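PDB 3H74: pyridoxal kinase from Lactobacillus plantarum, which probably catalyses the ATP-dependent phosphorylation of pyridoxal to pyridoxal 5'-phosphate, as a member of the ribokinase clan. Local coordinates for residues S13-L24 with A36-H45; Y82-T93 with F120-L131. All coordinates share one frame; numbering follows the deposited sequence. Where two conformers were deposited one is given.

Contact 1. Residues S13-L24 with A36-H45; sequences SAVGGISLSSAL and ALPTSLLSTH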
loop_
_atom_site.group_PDB
_atom_site.type_symbol
_atom_site.label_atom_id
_atom_site.label_comp_id
_atom_site.label_asym_id
_atom_site.label_seq_id
_atom_site.Cartn_x
_atom_site.Cartn_y
_atom_site.Cartn_z
ATOM N N SER A 13 -7.034 10.820 6.629
ATOM C CA SER A 13 -7.897 11.081 7.778
ATOM C C SER A 13 -7.153 11.976 8.750
ATOM O O SER A 13 -5.992 11.713 9.105
ATOM C CB SER A 13 -8.378 9.804 8.465
ATOM O OG SER A 13 -7.373 8.819 8.551
ATOM N N ALA A 14 -7.796 13.049 9.186
ATOM C CA ALA A 14 -7.122 14.013 10.034
ATOM C C ALA A 14 -6.648 13.353 11.324
ATOM O O ALA A 14 -5.491 13.504 11.725
ATOM C CB ALA A 14 -8.037 15.206 10.322
ATOM N N VAL A 15 -7.560 12.623 11.952
ATOM C CA VAL A 15 -7.268 11.836 13.141
ATOM C C VAL A 15 -7.156 10.365 12.770
ATOM O O VAL A 15 -7.988 9.822 12.038
ATOM C CB VAL A 15 -8.377 12.016 14.197
ATOM C CG1 VAL A 15 -8.296 10.957 15.288
ATOM C CG2 VAL A 15 -8.303 13.409 14.800
ATOM N N GLY A 16 -6.119 9.713 13.280
ATOM C CA GLY A 16 -6.044 8.268 13.197
ATOM C C GLY A 16 -4.669 7.689 12.952
ATOM O O GLY A 16 -4.469 6.502 13.192
ATOM N N GLY A 17 -3.747 8.506 12.448
ATOM C CA GLY A 17 -2.365 8.063 12.192
ATOM C C GLY A 17 -2.185 6.891 11.240
ATOM O O GLY A 17 -1.395 5.974 11.494
ATOM N N ILE A 18 -2.924 6.903 10.146
ATOM C CA ILE A 18 -2.771 5.886 9.114
ATOM C C ILE A 18 -2.571 6.566 7.759
ATOM O O ILE A 18 -2.420 7.786 7.691
ATOM C CB ILE A 18 -3.961 4.872 9.099
ATOM C CG1 ILE A 18 -5.287 5.550 8.722
ATOM C CG2 ILE A 18 -4.094 4.148 10.450
ATOM C CD1 ILE A 18 -6.385 4.573 8.281
ATOM N N SER A 19 -2.524 5.756 6.709
ATOM C CA SER A 19 -2.548 6.220 5.315
ATOM C C SER A 19 -1.641 7.437 5.062
ATOM O O SER A 19 -0.455 7.393 5.386
ATOM C CB SER A 19 -3.995 6.385 4.825
ATOM O OG SER A 19 -4.741 7.251 5.656
ATOM N N LEU A 20 -2.167 8.523 4.497
ATOM C CA LEU A 20 -1.309 9.630 4.098
ATOM C C LEU A 20 -0.587 10.271 5.273
ATOM O O LEU A 20 0.553 10.714 5.145
ATOM C CB LEU A 20 -2.111 10.673 3.335
ATOM C CG LEU A 20 -1.374 11.581 2.358
ATOM C CD1 LEU A 20 -0.504 10.799 1.371
ATOM C CD2 LEU A 20 -2.418 12.395 1.608
ATOM N N SER A 21 -1.245 10.312 6.437
ATOM C CA SER A 21 -0.621 10.880 7.638
ATOM C C SER A 21 0.627 10.115 8.083
ATOM O O SER A 21 1.501 10.686 8.742
ATOM C CB SER A 21 -1.614 10.954 8.795
ATOM O OG SER A 21 -1.720 9.721 9.465
ATOM N N SER A 22 0.712 8.833 7.750
ATOM C CA SER A 22 1.918 8.073 8.068
ATOM C C SER A 22 2.870 7.973 6.877
ATOM O O SER A 22 4.085 7.957 7.061
ATOM C CB SER A 22 1.582 6.699 8.643
ATOM O OG SER A 22 0.779 5.965 7.750
ATOM N N ALA A 23 2.334 7.936 5.655
ATOM C CA ALA A 23 3.190 7.898 4.475
ATOM C C ALA A 23 4.022 9.171 4.332
ATOM O O ALA A 23 5.188 9.103 3.941
ATOM C CB ALA A 23 2.371 7.651 3.228
ATOM N N LEU A 24 3.436 10.325 4.645
ATOM C CA LEU A 24 4.156 11.589 4.519
ATOM C C LEU A 24 5.433 11.632 5.359
ATOM O O LEU A 24 6.512 11.896 4.817
ATOM C CB LEU A 24 3.249 12.792 4.818
ATOM C CG LEU A 24 2.885 13.669 3.623
ATOM C CD1 LEU A 24 1.789 14.640 4.015
ATOM C CD2 LEU A 24 4.109 14.419 3.079
ATOM N N ALA A 36 1.575 14.739 -1.917
ATOM C CA ALA A 36 0.651 14.048 -1.016
ATOM C C ALA A 36 -0.781 14.320 -1.455
ATOM O O ALA A 36 -1.342 15.372 -1.145
ATOM C CB ALA A 36 0.881 14.509 0.426
ATOM N N LEU A 37 -1.355 13.370 -2.183
ATOM C CA LEU A 37 -2.652 13.564 -2.818
ATOM C C LEU A 37 -3.765 12.756 -2.147
ATOM O O LEU A 37 -3.860 11.543 -2.344
ATOM C CB LEU A 37 -2.561 13.178 -4.292
ATOM C CG LEU A 37 -3.850 13.356 -5.093
ATOM C CD1 LEU A 37 -4.262 14.811 -5.116
ATOM C CD2 LEU A 37 -3.704 12.820 -6.510
ATOM N N PRO A 38 -4.632 13.419 -1.362
ATOM C CA PRO A 38 -5.767 12.685 -0.806
ATOM C C PRO A 38 -6.727 12.198 -1.889
ATOM O O PRO A 38 -7.111 12.969 -2.770
ATOM C CB PRO A 38 -6.462 13.732 0.086
ATOM C CG PRO A 38 -5.375 14.745 0.402
ATOM C CD PRO A 38 -4.596 14.813 -0.887
ATOM N N THR A 39 -7.113 10.929 -1.806
ATOM C CA THR A 39 -8.158 10.383 -2.665
ATOM C C THR A 39 -9.525 10.539 -1.996
ATOM O O THR A 39 -10.561 10.454 -2.660
ATOM C CB THR A 39 -7.897 8.905 -2.962
ATOM O OG1 THR A 39 -7.681 8.243 -1.717
ATOM C CG2 THR A 39 -6.665 8.719 -3.834
ATOM N N SER A 40 -9.491 10.757 -0.681
ATOM C CA SER A 40 -10.655 10.946 0.178
ATOM C C SER A 40 -10.118 11.727 1.374
ATOM O O SER A 40 -8.956 11.543 1.751
ATOM C CB SER A 40 -11.213 9.594 0.640
ATOM O OG SER A 40 -12.361 9.751 1.466
ATOM N N LEU A 41 -10.940 12.603 1.956
ATOM C CA LEU A 41 -10.531 13.393 3.112
ATOM C C LEU A 41 -11.555 13.165 4.221
ATOM O O LEU A 41 -12.754 13.407 4.022
ATOM C CB LEU A 41 -10.454 14.871 2.728
ATOM C CG LEU A 41 -10.043 15.845 3.828
ATOM C CD1 LEU A 41 -8.680 15.530 4.459
ATOM C CD2 LEU A 41 -10.067 17.261 3.268
ATOM N N LEU A 42 -11.096 12.696 5.379
ATOM C CA LEU A 42 -11.990 12.251 6.463
ATOM C C LEU A 42 -11.624 12.913 7.769
ATOM O O LEU A 42 -10.442 13.160 8.039
ATOM C CB LEU A 42 -11.901 10.738 6.672
ATOM C CG LEU A 42 -12.112 9.811 5.471
ATOM C CD1 LEU A 42 -10.810 9.553 4.699
ATOM C CD2 LEU A 42 -12.661 8.478 5.956
ATOM N N SER A 43 -12.625 13.143 8.617
ATOM C CA SER A 43 -12.376 13.677 9.960
ATOM C C SER A 43 -11.540 12.703 10.813
ATOM O O SER A 43 -10.685 13.128 11.613
ATOM C CB SER A 43 -13.691 13.992 10.667
ATOM O OG SER A 43 -14.541 12.855 10.653
ATOM N N THR A 44 -11.830 11.409 10.667
ATOM C CA THR A 44 -11.112 10.327 11.351
ATOM C C THR A 44 -11.124 9.135 10.402
ATOM O O THR A 44 -11.906 9.105 9.446
ATOM C CB THR A 44 -11.824 9.854 12.657
ATOM O OG1 THR A 44 -13.043 9.167 12.321
ATOM C CG2 THR A 44 -12.133 10.993 13.624
ATOM N N HIS A 45 -10.310 8.114 10.676
ATOM C CA HIS A 45 -10.479 6.890 9.911
ATOM C C HIS A 45 -11.790 6.197 10.292
ATOM O O HIS A 45 -12.506 6.623 11.209
ATOM C CB HIS A 45 -9.241 5.969 9.931
ATOM C CG HIS A 45 -8.909 5.368 11.264
ATOM N ND1 HIS A 45 -9.784 4.571 11.975
ATOM C CD2 HIS A 45 -7.758 5.397 11.976
ATOM C CE1 HIS A 45 -9.187 4.151 13.078
ATOM N NE2 HIS A 45 -7.961 4.646 13.105
#

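Contact 2. Residues Y82-T93 with F120-L131; sequences YVGSVALCQQIT and FDQDYVAAMRQL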
loop_
_atom_site.group_PDB
_atom_site.type_symbol
_atom_site.label_atom_id
_atom_site.label_comp_id
_atom_site.label_asym_id
_atom_site.label_seq_id
_atom_site.Cartn_x
_atom_site.Cartn_y
_atom_site.Cartn_z
ATOM N N TYR A 82 -5.383 3.262 -0.896
ATOM C CA TYR A 82 -6.843 3.305 -0.978
ATOM C C TYR A 82 -7.317 4.401 -1.931
ATOM O O TYR A 82 -6.925 5.562 -1.788
ATOM C CB TYR A 82 -7.439 3.542 0.415
ATOM C CG TYR A 82 -8.941 3.712 0.429
ATOM C CD1 TYR A 82 -9.781 2.635 0.700
ATOM C CD2 TYR A 82 -9.524 4.954 0.178
ATOM C CE1 TYR A 82 -11.168 2.793 0.718
ATOM C CE2 TYR A 82 -10.913 5.118 0.182
ATOM C CZ TYR A 82 -11.719 4.026 0.454
ATOM O OH TYR A 82 -13.096 4.152 0.482
ATOM N N VAL A 83 -8.178 4.034 -2.876
ATOM C CA VAL A 83 -8.740 4.999 -3.827
ATOM C C VAL A 83 -10.201 5.286 -3.465
ATOM O O VAL A 83 -10.537 6.404 -3.062
ATOM C CB VAL A 83 -8.575 4.543 -5.300
ATOM C CG1 VAL A 83 -9.207 5.553 -6.232
ATOM C CG2 VAL A 83 -7.109 4.375 -5.642
ATOM N N GLY A 84 -11.062 4.280 -3.598
ATOM C CA GLY A 84 -12.412 4.352 -3.042
ATOM C C GLY A 84 -13.572 4.404 -4.007
ATOM O O GLY A 84 -14.708 4.182 -3.592
ATOM N N SER A 85 -13.305 4.696 -5.274
ATOM C CA SER A 85 -14.358 4.668 -6.294
ATOM C C SER A 85 -13.814 4.277 -7.653
ATOM O O SER A 85 -12.625 4.463 -7.940
ATOM C CB SER A 85 -15.069 6.022 -6.382
ATOM O OG SER A 85 -14.207 7.005 -6.935
ATOM N N VAL A 86 -14.695 3.723 -8.486
ATOM C CA VAL A 86 -14.342 3.312 -9.836
ATOM C C VAL A 86 -13.848 4.513 -10.643
ATOM O O VAL A 86 -12.800 4.439 -11.289
ATOM C CB VAL A 86 -15.537 2.617 -10.546
ATOM C CG1 VAL A 86 -15.283 2.488 -12.036
ATOM C CG2 VAL A 86 -15.806 1.243 -9.934
ATOM N N ALA A 87 -14.589 5.619 -10.582
ATOM C CA ALA A 87 -14.220 6.822 -11.322
ATOM C C ALA A 87 -12.810 7.301 -10.988
ATOM O O ALA A 87 -12.041 7.640 -11.887
ATOM C CB ALA A 87 -15.227 7.932 -11.075
ATOM N N LEU A 88 -12.470 7.339 -9.700
ATOM C CA LEU A 88 -11.130 7.776 -9.310
ATOM C C LEU A 88 -10.036 6.790 -9.722
ATOM O O LEU A 88 -8.959 7.215 -10.133
ATOM C CB LEU A 88 -11.044 8.121 -7.820
ATOM C CG LEU A 88 -11.730 9.428 -7.405
ATOM C CD1 LEU A 88 -11.459 9.735 -5.939
ATOM C CD2 LEU A 88 -11.308 10.597 -8.305
ATOM N N CYS A 89 -10.308 5.487 -9.652
ATOM C CA CYS A 89 -9.366 4.498 -10.171
ATOM C C CYS A 89 -9.049 4.765 -11.637
ATOM O O CYS A 89 -7.897 4.731 -12.051
ATOM C CB CYS A 89 -9.925 3.087 -10.029
ATOM S SG CYS A 89 -9.782 2.388 -8.379
ATOM N N GLN A 90 -10.093 5.042 -12.416
ATOM C CA GLN A 90 -9.938 5.315 -13.845
ATOM C C GLN A 90 -9.136 6.586 -14.106
ATOM O O GLN A 90 -8.246 6.599 -14.947
ATOM C CB GLN A 90 -11.306 5.389 -14.524
ATOM C CG GLN A 90 -12.048 4.063 -14.517
ATOM C CD GLN A 90 -13.500 4.184 -14.954
ATOM O OE1 GLN A 90 -14.071 5.272 -14.974
ATOM N NE2 GLN A 90 -14.105 3.054 -15.293
ATOM N N GLN A 91 -9.445 7.638 -13.354
ATOM C CA GLN A 91 -8.723 8.905 -13.469
ATOM C C GLN A 91 -7.243 8.737 -13.157
ATOM O O GLN A 91 -6.380 9.222 -13.886
ATOM C CB GLN A 91 -9.325 9.938 -12.524
ATOM C CG GLN A 91 -10.700 10.445 -12.956
ATOM C CD GLN A 91 -10.634 11.577 -13.984
ATOM O OE1 GLN A 91 -9.588 12.204 -14.181
ATOM N NE2 GLN A 91 -11.757 11.844 -14.634
ATOM N N ILE A 92 -6.952 8.043 -12.057
ATOM C CA ILE A 92 -5.566 7.776 -11.668
ATOM C C ILE A 92 -4.836 6.946 -12.732
ATOM O O ILE A 92 -3.709 7.260 -13.103
ATOM C CB ILE A 92 -5.479 7.113 -10.269
ATOM C CG1 ILE A 92 -5.973 8.089 -9.198
ATOM C CG2 ILE A 92 -4.048 6.623 -9.969
ATOM C CD1 ILE A 92 -6.241 7.444 -7.847
ATOM N N THR A 93 -5.503 5.905 -13.232
ATOM C CA THR A 93 -4.899 5.017 -14.230
ATOM C C THR A 93 -4.390 5.803 -15.447
ATOM O O THR A 93 -3.244 5.645 -15.867
ATOM C CB THR A 93 -5.875 3.900 -14.673
ATOM O OG1 THR A 93 -6.258 3.115 -13.536
ATOM C CG2 THR A 93 -5.221 2.978 -15.704
ATOM N N PHE A 120 -17.441 -1.798 -1.528
ATOM C CA PHE A 120 -16.752 -2.318 -2.708
ATOM C C PHE A 120 -17.474 -3.529 -3.290
ATOM O O PHE A 120 -17.966 -4.397 -2.558
ATOM C CB PHE A 120 -15.304 -2.703 -2.383
ATOM C CG PHE A 120 -14.388 -1.530 -2.101
ATOM C CD1 PHE A 120 -14.707 -0.232 -2.514
ATOM C CD2 PHE A 120 -13.173 -1.744 -1.456
ATOM C CE1 PHE A 120 -13.839 0.831 -2.256
ATOM C CE2 PHE A 120 -12.302 -0.693 -1.198
ATOM C CZ PHE A 120 -12.630 0.598 -1.601
ATOM N N ASP A 121 -17.519 -3.578 -4.614
ATOM C CA ASP A 121 -18.178 -4.659 -5.333
ATOM C C ASP A 121 -17.308 -5.135 -6.496
ATOM O O ASP A 121 -16.168 -4.683 -6.649
ATOM C CB ASP A 121 -19.558 -4.194 -5.820
ATOM C CG ASP A 121 -19.495 -2.911 -6.647
ATOM O OD1 ASP A 121 -18.404 -2.550 -7.145
ATOM O OD2 ASP A 121 -20.548 -2.256 -6.806
ATOM N N GLN A 122 -17.842 -6.034 -7.323
ATOM C CA GLN A 122 -17.108 -6.559 -8.473
ATOM C C GLN A 122 -16.692 -5.487 -9.479
ATOM O O GLN A 122 -15.652 -5.615 -10.125
ATOM C CB GLN A 122 -17.900 -7.665 -9.166
ATOM C CG GLN A 122 -17.765 -9.020 -8.482
ATOM C CD GLN A 122 -16.398 -9.658 -8.691
ATOM O OE1 GLN A 122 -15.909 -9.770 -9.819
ATOM N NE2 GLN A 122 -15.778 -10.086 -7.598
ATOM N N ASP A 123 -17.502 -4.439 -9.607
ATOM C CA ASP A 123 -17.154 -3.308 -10.464
ATOM C C ASP A 123 -15.869 -2.643 -9.974
ATOM O O ASP A 123 -15.023 -2.258 -10.779
ATOM C CB ASP A 123 -18.292 -2.280 -10.515
ATOM C CG ASP A 123 -19.443 -2.709 -11.420
ATOM O OD1 ASP A 123 -19.255 -3.603 -12.274
ATOM O OD2 ASP A 123 -20.536 -2.128 -11.272
ATOM N N TYR A 124 -15.727 -2.518 -8.655
ATOM C CA TYR A 124 -14.521 -1.918 -8.088
ATOM C C TYR A 124 -13.309 -2.826 -8.285
ATOM O O TYR A 124 -12.219 -2.338 -8.586
ATOM C CB TYR A 124 -14.707 -1.558 -6.614
ATOM C CG TYR A 124 -13.580 -0.699 -6.088
ATOM C CD1 TYR A 124 -13.479 0.638 -6.441
ATOM C CD2 TYR A 124 -12.601 -1.234 -5.256
ATOM C CE1 TYR A 124 -12.449 1.432 -5.971
ATOM C CE2 TYR A 124 -11.549 -0.449 -4.787
ATOM C CZ TYR A 124 -11.484 0.880 -5.148
ATOM O OH TYR A 124 -10.465 1.678 -4.695
ATOM N N VAL A 125 -13.507 -4.138 -8.147
ATOM C CA VAL A 125 -12.447 -5.105 -8.417
ATOM C C VAL A 125 -11.956 -4.980 -9.862
ATOM O O VAL A 125 -10.753 -5.014 -10.123
ATOM C CB VAL A 125 -12.900 -6.562 -8.127
ATOM C CG1 VAL A 125 -11.795 -7.541 -8.441
ATOM C CG2 VAL A 125 -13.298 -6.710 -6.663
ATOM N N ALA A 126 -12.893 -4.834 -10.798
ATOM C CA ALA A 126 -12.539 -4.677 -12.202
ATOM C C ALA A 126 -11.737 -3.390 -12.435
ATOM O O ALA A 126 -10.754 -3.390 -13.180
ATOM C CB ALA A 126 -13.785 -4.711 -13.074
ATOM N N ALA A 127 -12.148 -2.302 -11.784
ATOM C CA ALA A 127 -11.397 -1.054 -11.874
ATOM C C ALA A 127 -9.973 -1.212 -11.318
ATOM O O ALA A 127 -9.014 -0.679 -11.878
ATOM C CB ALA A 127 -12.134 0.059 -11.157
HETATM N N MSE A 128 -9.842 -1.972 -10.234
HETATM C CA MSE A 128 -8.540 -2.221 -9.629
HETATM C C MSE A 128 -7.639 -3.030 -10.568
HETATM O O MSE A 128 -6.442 -2.767 -10.672
HETATM C CB MSE A 128 -8.705 -2.948 -8.300
HETATM C CG MSE A 128 -7.404 -3.052 -7.522
HETATM SE SE MSE A 128 -6.535 -1.336 -7.172
HETATM C CE MSE A 128 -8.043 -0.402 -6.390
ATOM N N ARG A 129 -8.223 -4.001 -11.279
ATOM C CA ARG A 129 -7.447 -4.792 -12.229
ATOM C C ARG A 129 -6.878 -3.895 -13.343
ATOM O O ARG A 129 -5.832 -4.109 -13.753
ATOM C CB ARG A 129 -8.315 -5.920 -12.854
ATOM C CG ARG A 129 -8.686 -7.078 -11.903
ATOM C CD ARG A 129 -9.443 -8.174 -12.646
ATOM N NE ARG A 129 -9.936 -9.175 -11.748
ATOM C CZ ARG A 129 -11.191 -9.471 -11.586
ATOM N NH1 ARG A 129 -12.119 -8.881 -12.287
ATOM N NH2 ARG A 129 -11.523 -10.390 -10.757
ATOM N N GLN A 130 -7.601 -2.882 -13.732
ATOM C CA GLN A 130 -7.062 -1.914 -14.701
ATOM C C GLN A 130 -5.920 -1.053 -14.118
ATOM O O GLN A 130 -4.948 -0.861 -14.716
ATOM C CB GLN A 130 -8.163 -0.984 -15.223
ATOM C CG GLN A 130 -9.156 -0.712 -14.143
ATOM C CD GLN A 130 -9.909 0.662 -14.161
ATOM O OE1 GLN A 130 -10.946 0.770 -14.899
ATOM N NE2 GLN A 130 -9.419 1.662 -13.343
ATOM N N LEU A 131 -6.133 -0.582 -12.906
ATOM C CA LEU A 131 -5.157 0.275 -12.236
ATOM C C LEU A 131 -3.821 -0.446 -11.980
ATOM O O LEU A 131 -2.838 0.155 -12.086
ATOM C CB LEU A 131 -5.751 0.801 -10.908
ATOM C CG LEU A 131 -4.830 1.638 -10.018
ATOM C CD1 LEU A 131 -4.337 2.874 -10.787
ATOM C CD2 LEU A 131 -5.620 2.062 -8.785
HETATM O O HOH W 1 -8.480 0.779 -3.222
#

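Contact 1. Residues S13-L24 with A36-H45
The imidazole of His-45 meets Gly-16 and Ile-18. Gly-16 O lies in the ring plane at the edge, near CD2. Gly-16 CA comes in obliquely, 3.6 Å from His-45 CD2, and Tyr-49 adds an edge-to-face ring contact. Ile-18 crosses the histidine at about a right angle, with its CD1 3.6 Å from His-45 CB. The ring is turned toward Gly-16 because CG sits between the backbone N and carbonyl carbon (chi1 67°). Gly-16 has phi 142°, which suits glycine, and its CA lies close against the ring.

The backbones pair as short parallel strands with a corner at Ala-14 and Ser-43. Ala-14 N donates to Leu-42 O at 2.9 Å, and Val-15 N to Ser-43 O at 3.2 Å. His-45 N returns a bond to Val-15 O, bent at the hydrogen (136°). Val-15 and Thr-44 lie side by side, CB to CG2 3.9 Å.

Further on, helix 19-24 runs antiparallel to strand 36-38 within a beta-alpha-beta unit. Leu-24 CD1 packs on Ala-36 CB at 3.7 Å. Leu-20 CD2 reaches Pro-38 CG at 4.0 Å.

The histidine is held at both nitrogens: ND1 bonds to Ser-47 N and NE2 to Arg-258 O. ND1 thus accepts while NE2 donates, consistent with a neutral ring protonated at NE2.

Contact 2. Residues Y82-T93 with F120-L131
Helices 86-93 and 122-131 run nearly parallel, their axes 9.1 Å apart at an angle of 9°. Cys-89 is a knob in a hole formed by Tyr-124, Ala-127, Met-128 (selenomethionine) and Leu-131. Its SG stands obliquely to the Tyr-124 ring, 3.7 Å from CE1. Val-86 CG2 lies 4.0 Å from Ala-127 CB.

Tyr-124 CG is anti to the backbone N (chi1 -169°), which carries the ring to the turn before helix 86-93. There Gly-84 N donates a straight bond to Tyr-124 OH at 2.9 Å. A water lies 2.6 Å from Tyr-124 OH and accepts a bond from Val-83 N. Phe-120 CE1 covers the centre of one face of the Tyr-124 ring.

These are neighbouring helices of the ribokinase-like alpha/beta fold, and each begins with a side-chain cap. Ser-85 OG accepts from Leu-88 N, and Asp-121 OD1 from Tyr-124 N.

Tyr-82 and Phe-120 have nearly parallel planes but barely overlap; Tyr-82 CE1 is 3.5 Å from Phe-120 CZ. At the far end Thr-93 OG1 donates to Cys-89 O, sharing that acceptor with Thr-93 N from the opposite face. The same hydroxyl oxygen lies 3.4 Å from Leu-131 CD1, which also meets Ile-92 CG2.

From the N terminus, strand 4-13 leads into contact 1. This contact closes a short loop through helix 19-29 and strand 32-42, the first beta-alpha-beta unit. The chain then passes strand 54-55 and helix 61-70 before strand 77-80 delivers it to contact 2. That contact closes a longer loop, through strand 103-106 and the hairpin 111-116. The two loops follow in series and neither nest nor cross. The centres of contacts 1 and 2 lie about 19 Å apart, yet the contacts touch: Thr-39 OG1 probably hydrogen-bonds Tyr-82 O at 2.8 Å, and Thr-39 packs against Val-83, Leu-88 and Ile-92. Helix 61-70 also bridges them, touching Leu-37, Leu-88 and Ile-92.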